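Local coordinates for protein staphylococcal enterotoxin-like toxin (PDB 4DXF) that probably binds carbohydrate, as a superantigen-like toxin of Staphylococcus aureus that joins an OB fold to a beta-grasp fold, at residues 48-52 / 53-57; 134-138 / 139-143; 179-182 / 183-186. All blocks are in the same frame, centred on the assembly; numbering follows the deposited sequence.

The three contacts are all local, and they divide between the two domains of the superantigen fold. Interaction 1 closes a hairpin in the OB-fold half. Its centre lies about 20 Å from that of interaction 2 and about 25 Å from that of interaction 3, and it touches neither. Interactions 2 and 3 belong to the beta-grasp half and pack on each other: D142 OD2 comes within 3.3 Å of L182 CB, and L138 CB within 3.4 Å of R186 O. They also share partners, since Y23 and R146 each bond to residues of both. No ligand lies in any of the three; all are packing within the two domains.

Interaction 1. Residues 48-52 / 53-57; sequences NVVPD and YFIYK
V49 and Y56 form an antiparallel hydrogen-bonded pair that closes a beta hairpin, joined by two backbone bonds, each residue donating once and accepting once: V49 N donates to Y56 O at 3.0 Å, and Y56 N donates to V49 O at 2.8 Å. Beyond this pair the chain reverses, and the acid D52 supplies acceptors for the reversal. Its OD1 takes F54 N at 2.8 Å in an Asx turn, the donor arriving from above the carboxylate plane. Its OD2 uses the syn lone pair to accept Y56 OH at 2.7 Å. Both bonds depend on D52 CG standing between its own backbone N and carbonyl carbon (chi1 50°), which folds the carboxylate back over the turn. The acid then lies at the edge of the Y56 ring, the two planes 33° apart. P51 crosses the same tyrosine at about a right angle, its CD 3.4 Å from Y56 CD1.

On the other face of the sheet, N48 and K57 are a non-hydrogen-bonded pair whose side chains run side by side. Bends in the lysine chain bring K57 NZ to N48 OD1 at 2.6 Å, tilted 18° from the carbonyl plane. The amide is used at both ends, because N48 ND2 donates to I36 O. V50 CG2 and I55 CG2 meet at 4.1 Å.

Within the OB-fold sheet, strand 46-49 runs between strands 33-37 and 56-59, and strand 56-59 in turn borders strand 92-99. The Y56 ring meets F30 of strand 28-31, while F54 forms a cation-pi contact with K91.

Interaction 2. Residues 134-138 / 139-143; sequences EQISL and KELDF
S137 turns its hydroxyl into the position between its backbone N and carbonyl carbon (chi1 59°), and this puts OG in front of E140 N, which it accepts at 3.1 Å. Next to it, I136 holds CG1 trans to its backbone N (chi1 -174°), sending CD1 onto L141 CD2 at 3.6 Å. The carboxylate end of E140 crosses I136 at about a right angle, with OE1 3.7 Å from I136 CG1. A water links S137 to E140: it accepts from S137 N, lies within hydrogen-bonding distance of S137 OG and donates to E140 OE1 at 2.7 Å. S137 is thus the N-cap of helix 138-153, and the water takes the place of the direct bond from S137 N to E140 that would complete a capping box. This helix is the one that packs against the mixed sheet of the beta-grasp fold, entered here straight from strand 135-137. Its first regular backbone bond here is D142 N to L138 O at 2.8 Å; that from L141 N to S137 O, at 3.3 Å, is weak. E140 OE2 forms a salt bridge with K144, and the D142 carboxylate is shared between R146 and the hydroxyl of Y23. K139 leads its amine away to V94 O, on strand 92-99 of the OB-fold half.

Interaction 3. Residues 179-182 / 183-186; sequences HKKL and QENR
K180 and Q183 begin the contact at the protein surface, where the lysine chain, fully extended beyond CG, slants across the glutamine side chain. The backbone O of K180 accepts a bond from R146 NH1 on helix 138-153.

K181 comes next and reaches out to E184. The opposite charges stay apart, K181 NZ lying 4.3 Å from E184 OE2, too far for a salt bridge. A water fills the gap instead, accepting from K181 NZ at 2.7 Å and lying 2.6 Å from E184 OE2, to which it probably donates. The lysine also makes a cation-pi contact with Y22.

L182 is the buried member of the segment, and its backbone N donates to Y23 OH. With CG trans to the backbone N (chi1 174°), its branch swings forward along the chain and presses CD1 into the curve of R186. The arginine bends at chi3 (74°) and crosses the leucine at about a right angle, so that one methyl meets both its aliphatic part and its head: L182 CD1 is 3.9 Å from R186 CD and 3.6 Å from R186 NH1. The guanidinium is held in place by R186 NH2 donating to T175 O, and both side chains rest on F176. Beyond the chain itself, the contact rests largely on this leucine-arginine packing and on the water between K181 and E184. Even the short helix that follows is lightly bonded at its start, with R186 N to Q183 O a weak 3.1 Å.

The connection leaves strand 173-177, runs over helix 138-153 and leads through helix 184-187 to strand 190-192, which pairs with 135-137, and then to strand 196-203. This course is consistent with the beta-grasp fold, in which ubiquitin too has a short helical turn before its last strand.

Interaction 1. Residues 48-52 / 53-57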
loop_
_atom_site.group_PDB
_atom_site.type_symbol
_atom_site.label_atom_id
_atom_site.label_comp_id
_atom_site.label_asym_id
_atom_site.label_seq_id
_atom_site.Cartn_x
_atom_site.Cartn_y
_atom_site.Cartn_z
ATOM N N ASN A 48 -9.878 12.274 -9.625
ATOM C CA ASN A 48 -10.537 13.001 -8.544
ATOM C C ASN A 48 -11.606 12.074 -7.922
ATOM O O ASN A 48 -12.420 11.497 -8.639
ATOM C CB ASN A 48 -11.214 14.269 -9.088
ATOM C CG ASN A 48 -10.196 15.310 -9.534
ATOM O OD1 ASN A 48 -9.592 16.001 -8.695
ATOM N ND2 ASN A 48 -9.899 15.302 -10.810
ATOM N N VAL A 49 -11.577 11.935 -6.618
ATOM C CA VAL A 49 -12.630 11.217 -5.872
ATOM C C VAL A 49 -13.230 12.116 -4.828
ATOM O O VAL A 49 -12.528 12.877 -4.112
ATOM C CB VAL A 49 -12.067 10.002 -5.181
ATOM C CG1 VAL A 49 -13.226 9.172 -4.546
ATOM C CG2 VAL A 49 -11.324 9.222 -6.140
ATOM N N VAL A 50 -14.575 12.065 -4.672
ATOM C CA VAL A 50 -15.176 13.044 -3.838
ATOM C C VAL A 50 -16.123 12.293 -2.863
ATOM O O VAL A 50 -17.329 12.209 -3.073
ATOM C CB VAL A 50 -15.989 14.108 -4.691
ATOM C CG1 VAL A 50 -16.529 15.193 -3.777
ATOM C CG2 VAL A 50 -15.100 14.732 -5.806
ATOM N N PRO A 51 -15.571 11.729 -1.806
ATOM C CA PRO A 51 -16.418 10.905 -0.909
ATOM C C PRO A 51 -17.054 11.712 0.222
ATOM O O PRO A 51 -17.994 11.201 0.884
ATOM C CB PRO A 51 -15.390 9.919 -0.353
ATOM C CG PRO A 51 -14.201 10.868 -0.101
ATOM C CD PRO A 51 -14.158 11.751 -1.374
ATOM N N ASP A 52 -16.601 12.963 0.450
ATOM C CA ASP A 52 -17.021 13.809 1.536
ATOM C C ASP A 52 -17.048 15.253 1.022
ATOM O O ASP A 52 -17.404 15.452 -0.167
ATOM C CB ASP A 52 -16.092 13.638 2.752
ATOM C CG ASP A 52 -14.615 13.760 2.377
ATOM O OD1 ASP A 52 -14.332 14.338 1.328
ATOM O OD2 ASP A 52 -13.719 13.207 3.108
ATOM N N TYR A 53 -16.666 16.224 1.852
ATOM C CA TYR A 53 -16.600 17.639 1.375
ATOM C C TYR A 53 -15.282 18.021 0.668
ATOM O O TYR A 53 -15.130 19.143 0.176
ATOM C CB TYR A 53 -16.992 18.626 2.454
ATOM C CG TYR A 53 -18.490 18.734 2.536
ATOM C CD1 TYR A 53 -19.210 18.078 3.557
ATOM C CD2 TYR A 53 -19.193 19.453 1.559
ATOM C CE1 TYR A 53 -20.647 18.168 3.616
ATOM C CE2 TYR A 53 -20.601 19.538 1.610
ATOM C CZ TYR A 53 -21.291 18.891 2.625
ATOM O OH TYR A 53 -22.640 18.993 2.638
ATOM N N PHE A 54 -14.374 17.079 0.561
ATOM C CA PHE A 54 -13.110 17.274 -0.151
ATOM C C PHE A 54 -13.006 16.611 -1.524
ATOM O O PHE A 54 -13.527 15.489 -1.827
ATOM C CB PHE A 54 -11.934 16.769 0.727
ATOM C CG PHE A 54 -11.826 17.485 2.054
ATOM C CD1 PHE A 54 -11.155 18.721 2.148
ATOM C CD2 PHE A 54 -12.418 16.951 3.198
ATOM C CE1 PHE A 54 -11.064 19.413 3.393
ATOM C CE2 PHE A 54 -12.319 17.595 4.450
ATOM C CZ PHE A 54 -11.635 18.843 4.555
ATOM N N ILE A 55 -12.230 17.250 -2.390
ATOM C CA ILE A 55 -11.886 16.568 -3.598
ATOM C C ILE A 55 -10.495 15.933 -3.458
ATOM O O ILE A 55 -9.482 16.680 -3.355
ATOM C CB ILE A 55 -11.905 17.577 -4.795
ATOM C CG1 ILE A 55 -13.241 18.355 -4.875
ATOM C CG2 ILE A 55 -11.606 16.916 -6.045
ATOM C CD1 ILE A 55 -13.248 19.357 -6.094
ATOM N N TYR A 56 -10.426 14.611 -3.428
ATOM C CA TYR A 56 -9.134 13.924 -3.345
ATOM C C TYR A 56 -8.508 13.738 -4.671
ATOM O O TYR A 56 -9.093 13.233 -5.627
ATOM C CB TYR A 56 -9.149 12.603 -2.543
ATOM C CG TYR A 56 -9.661 12.728 -1.169
ATOM C CD1 TYR A 56 -11.005 12.976 -0.917
ATOM C CD2 TYR A 56 -8.790 12.591 -0.040
ATOM C CE1 TYR A 56 -11.484 13.123 0.405
ATOM C CE2 TYR A 56 -9.275 12.720 1.268
ATOM C CZ TYR A 56 -10.601 12.946 1.487
ATOM O OH TYR A 56 -11.063 13.076 2.752
ATOM N N LYS A 57 -7.248 14.220 -4.782
ATOM C CA LYS A 57 -6.540 14.098 -6.043
ATOM C C LYS A 57 -5.632 12.904 -6.000
ATOM O O LYS A 57 -4.620 12.914 -5.253
ATOM C CB LYS A 57 -5.658 15.341 -6.265
ATOM C CG LYS A 57 -6.442 16.662 -6.270
ATOM C CD LYS A 57 -6.578 17.183 -7.650
ATOM C CE LYS A 57 -7.405 18.451 -7.500
ATOM N NZ LYS A 57 -8.512 18.333 -8.422
#

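Interaction 2. Residues 134-138 / 139-143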
loop_
_atom_site.group_PDB
_atom_site.type_symbol
_atom_site.label_atom_id
_atom_site.label_comp_id
_atom_site.label_asym_id
_atom_site.label_seq_id
_atom_site.Cartn_x
_atom_site.Cartn_y
_atom_site.Cartn_z
ATOM N N GLU A 134 -11.447 -8.066 -3.388
ATOM C CA GLU A 134 -11.236 -8.888 -4.557
ATOM C C GLU A 134 -9.932 -8.525 -5.259
ATOM O O GLU A 134 -9.156 -9.396 -5.681
ATOM C CB GLU A 134 -12.410 -8.697 -5.559
ATOM C CG GLU A 134 -12.660 -9.921 -6.252
ATOM C CD GLU A 134 -14.053 -10.017 -6.892
ATOM O OE1 GLU A 134 -14.764 -9.004 -7.056
ATOM O OE2 GLU A 134 -14.404 -11.152 -7.205
ATOM N N GLN A 135 -9.710 -7.225 -5.360
ATOM C CA GLN A 135 -8.520 -6.743 -6.022
ATOM C C GLN A 135 -7.894 -5.735 -5.033
ATOM O O GLN A 135 -8.538 -4.829 -4.585
ATOM C CB GLN A 135 -8.897 -6.036 -7.291
ATOM C CG GLN A 135 -7.681 -5.779 -8.149
ATOM C CD GLN A 135 -8.006 -5.077 -9.445
ATOM O OE1 GLN A 135 -8.307 -3.902 -9.454
ATOM N NE2 GLN A 135 -7.938 -5.796 -10.530
ATOM N N ILE A 136 -6.609 -5.885 -4.727
ATOM C CA ILE A 136 -5.975 -5.042 -3.749
ATOM C C ILE A 136 -4.672 -4.524 -4.361
ATOM O O ILE A 136 -4.011 -5.291 -5.097
ATOM C CB ILE A 136 -5.694 -5.882 -2.462
ATOM C CG1 ILE A 136 -5.150 -4.970 -1.363
ATOM C CG2 ILE A 136 -4.897 -7.183 -2.761
ATOM C CD1 ILE A 136 -5.192 -5.622 -0.060
ATOM N N SER A 137 -4.392 -3.283 -4.073
ATOM C CA SER A 137 -3.211 -2.592 -4.589
ATOM C C SER A 137 -1.997 -3.022 -3.785
ATOM O O SER A 137 -2.089 -3.319 -2.566
ATOM C CB SER A 137 -3.287 -1.053 -4.496
ATOM O OG SER A 137 -3.450 -0.487 -3.219
ATOM N N LEU A 138 -0.865 -3.000 -4.456
ATOM C CA LEU A 138 0.409 -3.139 -3.672
ATOM C C LEU A 138 0.609 -2.052 -2.667
ATOM O O LEU A 138 1.185 -2.323 -1.585
ATOM C CB LEU A 138 1.624 -3.291 -4.642
ATOM C CG LEU A 138 1.660 -4.492 -5.586
ATOM C CD1 LEU A 138 3.019 -4.477 -6.432
ATOM C CD2 LEU A 138 1.469 -5.954 -5.093
ATOM N N LYS A 139 0.178 -0.827 -2.954
ATOM C CA LYS A 139 0.214 0.273 -2.071
ATOM C C LYS A 139 -0.376 -0.154 -0.712
ATOM O O LYS A 139 0.231 0.105 0.333
ATOM C CB LYS A 139 -0.517 1.513 -2.606
ATOM C CG LYS A 139 -0.499 2.677 -1.675
ATOM C CD LYS A 139 -1.463 3.749 -2.123
ATOM C CE LYS A 139 -1.380 5.032 -1.287
ATOM N NZ LYS A 139 0.022 5.703 -1.449
ATOM N N GLU A 140 -1.573 -0.798 -0.751
ATOM C CA GLU A 140 -2.279 -1.137 0.519
ATOM C C GLU A 140 -1.591 -2.242 1.309
ATOM O O GLU A 140 -1.459 -2.141 2.547
ATOM C CB GLU A 140 -3.758 -1.557 0.237
ATOM C CG GLU A 140 -4.473 -1.933 1.517
ATOM C CD GLU A 140 -5.948 -2.200 1.298
ATOM O OE1 GLU A 140 -6.428 -1.830 0.195
ATOM O OE2 GLU A 140 -6.623 -2.784 2.230
ATOM N N LEU A 141 -1.159 -3.280 0.611
ATOM C CA LEU A 141 -0.468 -4.415 1.226
ATOM C C LEU A 141 0.842 -3.888 1.848
ATOM O O LEU A 141 1.099 -4.093 3.072
ATOM C CB LEU A 141 -0.173 -5.482 0.204
ATOM C CG LEU A 141 -1.419 -6.158 -0.436
ATOM C CD1 LEU A 141 -0.963 -6.823 -1.688
ATOM C CD2 LEU A 141 -1.954 -7.163 0.607
ATOM N N ASP A 142 1.585 -3.152 1.025
ATOM C CA ASP A 142 2.874 -2.631 1.519
ATOM C C ASP A 142 2.657 -1.713 2.767
ATOM O O ASP A 142 3.307 -1.908 3.811
ATOM C CB ASP A 142 3.535 -1.837 0.408
ATOM C CG ASP A 142 4.788 -1.036 0.922
ATOM O OD1 ASP A 142 5.800 -1.778 1.189
ATOM O OD2 ASP A 142 4.766 0.229 0.985
ATOM N N PHE A 143 1.688 -0.792 2.756
ATOM C CA PHE A 143 1.506 0.148 3.808
ATOM C C PHE A 143 0.983 -0.522 5.094
ATOM O O PHE A 143 1.510 -0.319 6.190
ATOM C CB PHE A 143 0.594 1.240 3.366
ATOM C CG PHE A 143 0.589 2.409 4.254
ATOM C CD1 PHE A 143 1.575 3.410 4.060
ATOM C CD2 PHE A 143 -0.369 2.574 5.322
ATOM C CE1 PHE A 143 1.636 4.489 4.878
ATOM C CE2 PHE A 143 -0.302 3.747 6.145
ATOM C CZ PHE A 143 0.700 4.699 5.878
HETATM O O HOH W 1 -5.875 -1.300 -2.400
#

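Interaction 3. Residues 179-182 / 183-186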
loop_
_atom_site.group_PDB
_atom_site.type_symbol
_atom_site.label_atom_id
_atom_site.label_comp_id
_atom_site.label_asym_id
_atom_site.label_seq_id
_atom_site.Cartn_x
_atom_site.Cartn_y
_atom_site.Cartn_z
ATOM N N HIS A 179 14.262 -1.474 3.222
ATOM C CA HIS A 179 15.174 -0.330 3.447
ATOM C C HIS A 179 14.787 0.925 2.666
ATOM O O HIS A 179 15.434 1.982 2.811
ATOM C CB HIS A 179 16.637 -0.727 3.060
ATOM C CG HIS A 179 16.837 -0.962 1.597
ATOM N ND1 HIS A 179 16.691 -2.202 1.017
ATOM C CD2 HIS A 179 17.159 -0.105 0.590
ATOM C CE1 HIS A 179 16.900 -2.098 -0.282
ATOM N NE2 HIS A 179 17.205 -0.841 -0.560
ATOM N N LYS A 180 13.778 0.832 1.780
ATOM C CA LYS A 180 13.411 1.996 0.963
ATOM C C LYS A 180 11.880 2.103 0.939
ATOM O O LYS A 180 11.241 1.114 1.201
ATOM C CB LYS A 180 13.965 1.885 -0.481
ATOM C CG LYS A 180 13.626 0.626 -1.285
ATOM C CD LYS A 180 14.259 0.782 -2.712
ATOM C CE LYS A 180 13.878 -0.403 -3.589
ATOM N NZ LYS A 180 14.405 -0.276 -5.022
ATOM N N LYS A 181 11.341 3.298 0.746
ATOM C CA LYS A 181 9.841 3.401 0.566
ATOM C C LYS A 181 9.438 2.603 -0.709
ATOM O O LYS A 181 10.258 2.421 -1.674
ATOM C CB LYS A 181 9.444 4.870 0.503
ATOM C CG LYS A 181 8.008 5.155 0.185
ATOM C CD LYS A 181 7.913 6.474 -0.529
ATOM C CE LYS A 181 7.195 7.491 0.247
ATOM N NZ LYS A 181 6.719 8.580 -0.687
ATOM N N LEU A 182 8.196 2.048 -0.769
ATOM C CA LEU A 182 7.793 1.324 -1.964
ATOM C C LEU A 182 7.903 2.335 -3.107
ATOM O O LEU A 182 7.556 3.496 -2.923
ATOM C CB LEU A 182 6.308 0.881 -1.881
ATOM C CG LEU A 182 5.680 0.236 -3.113
ATOM C CD1 LEU A 182 6.454 -1.020 -3.354
ATOM C CD2 LEU A 182 4.255 -0.110 -2.708
ATOM N N GLN A 183 8.414 1.875 -4.243
ATOM C CA GLN A 183 8.565 2.749 -5.445
ATOM C C GLN A 183 7.170 3.249 -5.872
ATOM O O GLN A 183 6.250 2.447 -5.935
ATOM C CB GLN A 183 9.189 1.932 -6.556
ATOM C CG GLN A 183 10.629 1.481 -6.232
ATOM C CD GLN A 183 11.681 1.981 -7.255
ATOM O OE1 GLN A 183 11.382 2.188 -8.445
ATOM N NE2 GLN A 183 12.925 2.171 -6.779
ATOM N N GLU A 184 7.043 4.540 -6.169
ATOM C CA GLU A 184 5.729 5.103 -6.527
ATOM C C GLU A 184 5.010 4.428 -7.694
ATOM O O GLU A 184 3.769 4.223 -7.598
ATOM C CB GLU A 184 5.834 6.586 -6.763
ATOM C CG GLU A 184 5.941 7.371 -5.483
ATOM C CD GLU A 184 5.458 8.759 -5.659
ATOM O OE1 GLU A 184 5.147 9.144 -6.843
ATOM O OE2 GLU A 184 5.389 9.462 -4.631
ATOM N N ASN A 185 5.716 4.087 -8.793
ATOM C CA ASN A 185 5.036 3.278 -9.890
ATOM C C ASN A 185 4.366 1.963 -9.419
ATOM O O ASN A 185 3.299 1.579 -9.900
ATOM C CB ASN A 185 5.976 3.002 -11.073
ATOM C CG ASN A 185 7.130 2.106 -10.672
ATOM O OD1 ASN A 185 7.878 2.422 -9.740
ATOM N ND2 ASN A 185 7.239 0.962 -11.313
ATOM N N ARG A 186 4.962 1.266 -8.446
ATOM C CA ARG A 186 4.389 0.003 -7.982
ATOM C C ARG A 186 3.117 0.196 -7.063
ATOM O O ARG A 186 2.392 -0.799 -6.785
ATOM C CB ARG A 186 5.449 -0.748 -7.191
ATOM C CG ARG A 186 6.783 -1.032 -7.999
ATOM C CD ARG A 186 7.680 -1.781 -6.967
ATOM N NE ARG A 186 7.183 -3.125 -6.822
ATOM C CZ ARG A 186 7.590 -3.930 -5.854
ATOM N NH1 ARG A 186 8.491 -3.434 -5.005
ATOM N NH2 ARG A 186 7.128 -5.178 -5.782
HETATM O O HOH W 2 4.713 8.178 -2.491
#